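Local coordinates for FixK2 protein (PDB 4I2O) that binds DNA as a transcription factor of the CRP/FNR superfamily and probably regulates genes linked to nitrogen fixation, at residues A[58-63]-A[112-117]; A[50-55]-A[69-74]. The protein carries 1 engineered substitution. All blocks are in the same frame, centred on the assembly; numbering follows the deposited sequence.

Both contacts lie in the beta domain of the cyclic nucleotide-binding family, and their segments alternate along the chain. Each sheet supplies one contact. Contact 1 joins neighbouring strands 60-64 and 110-116 through a continuous backbone ladder. Contact 2 links strand 50-52 and the loop after it to strand 69-74, with strand 103-106 between them, so side chains and waters do the work. Both are partly buried: contact 1 has buried Val-61, Tyr-62 and Val-112, while contact 2 goes from a buried Ile-51/Val-69 pair to a more exposed salt bridge. The two meet where Tyr-62 packs on Tyr-52 and Ile-51, its CE2 lying 3.5 Å from CD2 of Tyr-52.

Contact 1: A[58-63]-A[112-117]; sequences AEYVYQ and VRLVKR
Tyr-60 to Gln-63 and Arg-113 to Lys-116 form an antiparallel ladder in the beta roll of the cyclic nucleotide-binding domain. Val-61 and Val-115 are a hydrogen-bonded pair: Val-61 N donates to Val-115 O and Val-115 N to Val-61 O, each at 3.0 Å. Gln-63 and Arg-113 pair in the same way. At the far end Arg-117 N donates to Glu-59 O at 2.8 Å, lying 35° above the carbonyl plane. This ties the loop before strand 60-64 to the start of helix 117-126. Leu-114 sets CG between its backbone N and carbonyl carbon (chi1 50°). From there its two methyls reach different tyrosines. CD1 is 3.7 Å from CD1 of Tyr-60, and CD2 meets CE1 of Tyr-62 at an equal distance. Tyr-62 and Leu-114 lie alongside each other, pointing the same way. Beyond the ladder, Val-61 and Val-115 both pack on Leu-120, and the Arg-117 guanidinium turns to Glu-121. Gln-63 NE2 is hydrogen-bonded to Gly-89 O. Its OE1 faces the Arg-113 guanidinium, 2.9 Å from NH2, with the amide and guanidinium planes 47° apart.

Contact 2: A[50-55]-A[69-74]; sequences EIYGED and VRSYKL
Segments 50-55 and 69-74 do not pair directly: the CA atoms of Ile-51 and Val-69 are 8.8 Å apart, and strand 103-106 runs between the two strands of this antiparallel sheet. Ile-51 and Tyr-52 both face Ala-104 there, in a classic beta bulge. Ile-51 and Val-69 meet tip to tip, with CD1 of Ile-51 3.8 Å from CG2 of Val-69 and nearly as close to its CG1. Phe-92 packs on both residues. Further along, one water bridges the hydroxyls of Tyr-52 and Ser-71. It lies in the plane of the Tyr-52 ring, 2.8 Å from Ser-71 OG, which also bonds His-86. Glu-54 crosses Lys-73 at about a right angle. The Lys-73 chain bends at chi3 and again at chi4 (71°), and its NZ makes a weak hydrogen bond of 3.3 Å to Glu-54 OE2, within a salt bridge. A second water lies within reach of that OE2 and Leu-74 O. An alanine in place of Glu-54 would probably leave the Lys-73 ammonium without this carboxylate. Lys-73 NZ also binds Arg-101 O and has a long, weak ion pair with Asp-147 of the second subunit, so its charge is probably shared among several oxygens.

Contact 1: A[58-63]-A[112-117]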
loop_
_atom_site.group_PDB
_atom_site.type_symbol
_atom_site.label_atom_id
_atom_site.label_comp_id
_atom_site.label_asym_id
_atom_site.label_seq_id
_atom_site.Cartn_x
_atom_site.Cartn_y
_atom_site.Cartn_z
ATOM N N ALA A 58 -2.955 -17.261 9.596
ATOM C CA ALA A 58 -3.441 -17.216 8.210
ATOM C C ALA A 58 -3.627 -18.630 7.725
ATOM O O ALA A 58 -2.824 -19.109 6.941
ATOM C CB ALA A 58 -2.401 -16.509 7.319
ATOM N N GLU A 59 -4.694 -19.278 8.182
ATOM C CA GLU A 59 -4.895 -20.707 8.000
ATOM C C GLU A 59 -5.688 -21.047 6.730
ATOM O O GLU A 59 -5.490 -22.109 6.108
ATOM C CB GLU A 59 -5.626 -21.236 9.223
ATOM C CG GLU A 59 -5.735 -22.732 9.301
ATOM C CD GLU A 59 -6.295 -23.193 10.650
ATOM O OE1 GLU A 59 -6.341 -22.355 11.585
ATOM O OE2 GLU A 59 -6.683 -24.384 10.766
ATOM N N TYR A 60 -6.561 -20.137 6.342
ATOM C CA TYR A 60 -7.381 -20.312 5.149
ATOM C C TYR A 60 -7.222 -19.174 4.175
ATOM O O TYR A 60 -6.809 -18.078 4.562
ATOM C CB TYR A 60 -8.867 -20.465 5.523
ATOM C CG TYR A 60 -9.051 -21.665 6.362
ATOM C CD1 TYR A 60 -9.220 -22.920 5.781
ATOM C CD2 TYR A 60 -9.021 -21.569 7.746
ATOM C CE1 TYR A 60 -9.349 -24.026 6.558
ATOM C CE2 TYR A 60 -9.158 -22.684 8.531
ATOM C CZ TYR A 60 -9.325 -23.901 7.931
ATOM O OH TYR A 60 -9.447 -25.021 8.710
ATOM N N VAL A 61 -7.498 -19.454 2.898
ATOM C CA VAL A 61 -7.570 -18.436 1.848
ATOM C C VAL A 61 -8.977 -18.541 1.300
ATOM O O VAL A 61 -9.535 -19.631 1.263
ATOM C CB VAL A 61 -6.544 -18.690 0.742
ATOM C CG1 VAL A 61 -6.563 -17.569 -0.295
ATOM C CG2 VAL A 61 -5.122 -18.773 1.367
ATOM N N TYR A 62 -9.527 -17.417 0.859
ATOM C CA TYR A 62 -10.981 -17.281 0.617
ATOM C C TYR A 62 -11.286 -16.646 -0.740
ATOM O O TYR A 62 -10.501 -15.832 -1.243
ATOM C CB TYR A 62 -11.570 -16.312 1.656
ATOM C CG TYR A 62 -11.292 -16.658 3.114
ATOM C CD1 TYR A 62 -12.251 -17.303 3.888
ATOM C CD2 TYR A 62 -10.078 -16.346 3.706
ATOM C CE1 TYR A 62 -11.984 -17.653 5.254
ATOM C CE2 TYR A 62 -9.811 -16.666 5.046
ATOM C CZ TYR A 62 -10.766 -17.314 5.809
ATOM O OH TYR A 62 -10.469 -17.603 7.141
ATOM N N GLN A 63 -12.443 -16.969 -1.318
ATOM C CA GLN A 63 -12.855 -16.294 -2.536
ATOM C C GLN A 63 -14.309 -15.904 -2.348
ATOM O O GLN A 63 -15.125 -16.735 -1.962
ATOM C CB GLN A 63 -12.670 -17.203 -3.758
ATOM C CG GLN A 63 -13.143 -16.547 -5.045
ATOM C CD GLN A 63 -13.060 -17.472 -6.222
ATOM O OE1 GLN A 63 -13.367 -18.675 -6.107
ATOM N NE2 GLN A 63 -12.635 -16.936 -7.374
ATOM N N VAL A 112 -18.583 -17.553 0.692
ATOM C CA VAL A 112 -17.235 -17.645 0.175
ATOM C C VAL A 112 -16.940 -19.117 -0.143
ATOM O O VAL A 112 -17.645 -20.052 0.303
ATOM C CB VAL A 112 -16.206 -17.147 1.198
ATOM C CG1 VAL A 112 -16.436 -15.621 1.497
ATOM C CG2 VAL A 112 -16.266 -18.023 2.465
ATOM N N ARG A 113 -15.892 -19.329 -0.917
ATOM C CA ARG A 113 -15.276 -20.673 -0.990
ATOM C C ARG A 113 -13.937 -20.520 -0.255
ATOM O O ARG A 113 -13.331 -19.432 -0.266
ATOM C CB ARG A 113 -15.027 -21.076 -2.440
ATOM C CG ARG A 113 -16.300 -21.169 -3.283
ATOM C CD ARG A 113 -16.099 -21.720 -4.694
ATOM N NE ARG A 113 -14.820 -21.361 -5.307
ATOM C CZ ARG A 113 -14.427 -21.800 -6.506
ATOM N NH1 ARG A 113 -15.220 -22.602 -7.216
ATOM N NH2 ARG A 113 -13.242 -21.444 -7.006
ATOM N N LEU A 114 -13.450 -21.568 0.412
ATOM C CA LEU A 114 -12.125 -21.427 1.037
ATOM C C LEU A 114 -11.318 -22.702 0.921
ATOM O O LEU A 114 -11.881 -23.760 0.746
ATOM C CB LEU A 114 -12.213 -20.974 2.498
ATOM C CG LEU A 114 -13.162 -21.762 3.410
ATOM C CD1 LEU A 114 -12.495 -22.961 3.992
ATOM C CD2 LEU A 114 -13.654 -20.856 4.515
ATOM N N VAL A 115 -9.995 -22.576 1.022
ATOM C CA VAL A 115 -9.097 -23.716 0.924
ATOM C C VAL A 115 -8.082 -23.558 2.029
ATOM O O VAL A 115 -7.821 -22.447 2.456
ATOM C CB VAL A 115 -8.355 -23.743 -0.429
ATOM C CG1 VAL A 115 -9.334 -24.056 -1.573
ATOM C CG2 VAL A 115 -7.699 -22.454 -0.678
ATOM N N LYS A 116 -7.512 -24.658 2.506
ATOM C CA LYS A 116 -6.465 -24.503 3.502
ATOM C C LYS A 116 -5.226 -23.902 2.850
ATOM O O LYS A 116 -4.832 -24.296 1.750
ATOM C CB LYS A 116 -6.077 -25.812 4.172
ATOM C CG LYS A 116 -7.208 -26.487 4.885
ATOM C CD LYS A 116 -6.706 -27.592 5.815
ATOM C CE LYS A 116 -7.895 -28.370 6.378
ATOM N NZ LYS A 116 -8.699 -29.005 5.289
ATOM N N ARG A 117 -4.649 -22.932 3.540
ATOM C CA ARG A 117 -3.363 -22.373 3.147
ATOM C C ARG A 117 -2.311 -23.490 2.959
ATOM O O ARG A 117 -1.528 -23.469 2.006
ATOM C CB ARG A 117 -2.929 -21.349 4.187
ATOM C CG ARG A 117 -1.553 -20.747 3.974
ATOM C CD ARG A 117 -1.384 -20.046 2.634
ATOM N NE ARG A 117 -0.073 -19.382 2.568
ATOM C CZ ARG A 117 1.101 -20.025 2.534
ATOM N NH1 ARG A 117 1.160 -21.356 2.587
ATOM N NH2 ARG A 117 2.233 -19.341 2.462
#

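Contact 2: A[50-55]-A[69-74]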
loop_
_atom_site.group_PDB
_atom_site.type_symbol
_atom_site.label_atom_id
_atom_site.label_comp_id
_atom_site.label_asym_id
_atom_site.label_seq_id
_atom_site.Cartn_x
_atom_site.Cartn_y
_atom_site.Cartn_z
ATOM N N GLU A 50 -16.996 -11.020 11.541
ATOM C CA GLU A 50 -15.547 -11.032 11.275
ATOM C C GLU A 50 -15.228 -12.403 10.647
ATOM O O GLU A 50 -15.722 -13.440 11.123
ATOM C CB GLU A 50 -14.779 -10.909 12.579
ATOM C CG GLU A 50 -13.264 -10.885 12.323
ATOM C CD GLU A 50 -12.436 -10.564 13.565
ATOM O OE1 GLU A 50 -12.002 -11.509 14.248
ATOM O OE2 GLU A 50 -12.198 -9.373 13.836
ATOM N N ILE A 51 -14.455 -12.399 9.566
ATOM C CA ILE A 51 -14.038 -13.633 8.914
ATOM C C ILE A 51 -12.691 -14.049 9.517
ATOM O O ILE A 51 -12.502 -15.236 9.815
ATOM C CB ILE A 51 -13.916 -13.412 7.416
ATOM C CG1 ILE A 51 -15.311 -13.012 6.874
ATOM C CG2 ILE A 51 -13.358 -14.673 6.758
ATOM C CD1 ILE A 51 -15.342 -12.640 5.400
ATOM N N TYR A 52 -11.767 -13.087 9.680
ATOM C CA TYR A 52 -10.541 -13.288 10.482
ATOM C C TYR A 52 -10.074 -11.964 11.053
ATOM O O TYR A 52 -10.397 -10.916 10.501
ATOM C CB TYR A 52 -9.356 -13.912 9.692
ATOM C CG TYR A 52 -9.072 -13.279 8.351
ATOM C CD1 TYR A 52 -8.353 -12.094 8.267
ATOM C CD2 TYR A 52 -9.560 -13.853 7.165
ATOM C CE1 TYR A 52 -8.052 -11.499 7.027
ATOM C CE2 TYR A 52 -9.300 -13.268 5.949
ATOM C CZ TYR A 52 -8.563 -12.096 5.873
ATOM O OH TYR A 52 -8.315 -11.490 4.674
ATOM N N GLY A 53 -9.278 -12.019 12.131
ATOM C CA GLY A 53 -8.755 -10.815 12.767
ATOM C C GLY A 53 -7.351 -10.482 12.376
ATOM O O GLY A 53 -6.598 -11.333 11.849
ATOM N N GLU A 54 -6.981 -9.224 12.645
ATOM C CA GLU A 54 -5.612 -8.772 12.488
ATOM C C GLU A 54 -4.649 -9.585 13.352
ATOM O O GLU A 54 -4.918 -9.822 14.528
ATOM C CB GLU A 54 -5.526 -7.293 12.874
ATOM C CG GLU A 54 -4.945 -6.408 11.801
ATOM C CD GLU A 54 -4.550 -5.039 12.325
ATOM O OE1 GLU A 54 -5.465 -4.248 12.658
ATOM O OE2 GLU A 54 -3.328 -4.767 12.405
ATOM N N ASP A 55 -3.522 -9.994 12.765
ATOM C CA ASP A 55 -2.518 -10.806 13.451
ATOM C C ASP A 55 -2.965 -12.227 13.770
ATOM O O ASP A 55 -2.237 -12.921 14.478
ATOM C CB ASP A 55 -2.041 -10.160 14.769
ATOM C CG ASP A 55 -1.474 -8.765 14.581
ATOM O OD1 ASP A 55 -0.633 -8.554 13.665
ATOM O OD2 ASP A 55 -1.884 -7.883 15.373
ATOM N N VAL A 69 -16.783 -8.046 1.094
ATOM C CA VAL A 69 -15.954 -8.124 2.310
ATOM C C VAL A 69 -15.090 -6.859 2.382
ATOM O O VAL A 69 -14.620 -6.371 1.369
ATOM C CB VAL A 69 -15.067 -9.402 2.228
ATOM C CG1 VAL A 69 -14.062 -9.477 3.434
ATOM C CG2 VAL A 69 -15.982 -10.676 2.251
ATOM N N ARG A 70 -14.854 -6.348 3.578
ATOM C CA ARG A 70 -13.838 -5.273 3.730
ATOM C C ARG A 70 -12.637 -5.745 4.533
ATOM O O ARG A 70 -12.808 -6.450 5.522
ATOM C CB ARG A 70 -14.490 -4.049 4.405
ATOM C CG ARG A 70 -15.155 -4.381 5.762
ATOM C CD ARG A 70 -15.815 -3.099 6.479
ATOM N NE ARG A 70 -16.554 -3.569 7.640
ATOM C CZ ARG A 70 -17.889 -3.686 7.705
ATOM N NH1 ARG A 70 -18.697 -3.224 6.754
ATOM N NH2 ARG A 70 -18.438 -4.213 8.785
ATOM N N SER A 71 -11.429 -5.352 4.115
ATOM C CA SER A 71 -10.192 -5.657 4.836
ATOM C C SER A 71 -9.713 -4.325 5.380
ATOM O O SER A 71 -9.697 -3.352 4.626
ATOM C CB SER A 71 -9.076 -6.212 3.888
ATOM O OG SER A 71 -9.359 -7.569 3.517
ATOM N N TYR A 72 -9.335 -4.287 6.665
ATOM C CA TYR A 72 -8.994 -3.015 7.306
ATOM C C TYR A 72 -8.023 -3.151 8.460
ATOM O O TYR A 72 -7.747 -4.265 8.989
ATOM C CB TYR A 72 -10.283 -2.358 7.806
ATOM C CG TYR A 72 -10.941 -3.186 8.828
ATOM C CD1 TYR A 72 -10.631 -3.037 10.178
ATOM C CD2 TYR A 72 -11.828 -4.209 8.443
ATOM C CE1 TYR A 72 -11.218 -3.856 11.140
ATOM C CE2 TYR A 72 -12.396 -5.018 9.370
ATOM C CZ TYR A 72 -12.094 -4.851 10.704
ATOM O OH TYR A 72 -12.689 -5.681 11.609
ATOM N N LYS A 73 -7.441 -2.009 8.843
ATOM C CA LYS A 73 -6.594 -1.966 10.018
ATOM C C LYS A 73 -7.201 -0.935 10.929
ATOM O O LYS A 73 -7.741 0.051 10.441
ATOM C CB LYS A 73 -5.168 -1.492 9.640
ATOM C CG LYS A 73 -4.412 -2.508 8.746
ATOM C CD LYS A 73 -2.973 -2.082 8.429
ATOM C CE LYS A 73 -2.022 -2.546 9.507
ATOM N NZ LYS A 73 -1.804 -4.030 9.516
ATOM N N LEU A 74 -7.093 -1.136 12.240
ATOM C CA LEU A 74 -7.618 -0.126 13.198
ATOM C C LEU A 74 -6.568 0.530 14.013
ATOM O O LEU A 74 -5.499 -0.041 14.256
ATOM C CB LEU A 74 -8.573 -0.843 14.197
ATOM C CG LEU A 74 -9.826 -1.416 13.649
ATOM C CD1 LEU A 74 -10.464 -2.254 14.800
ATOM C CD2 LEU A 74 -10.724 -0.259 13.273
HETATM O O HOH W 1 -7.378 -9.181 4.610
HETATM O O HOH W 2 -3.651 -1.970 12.953
#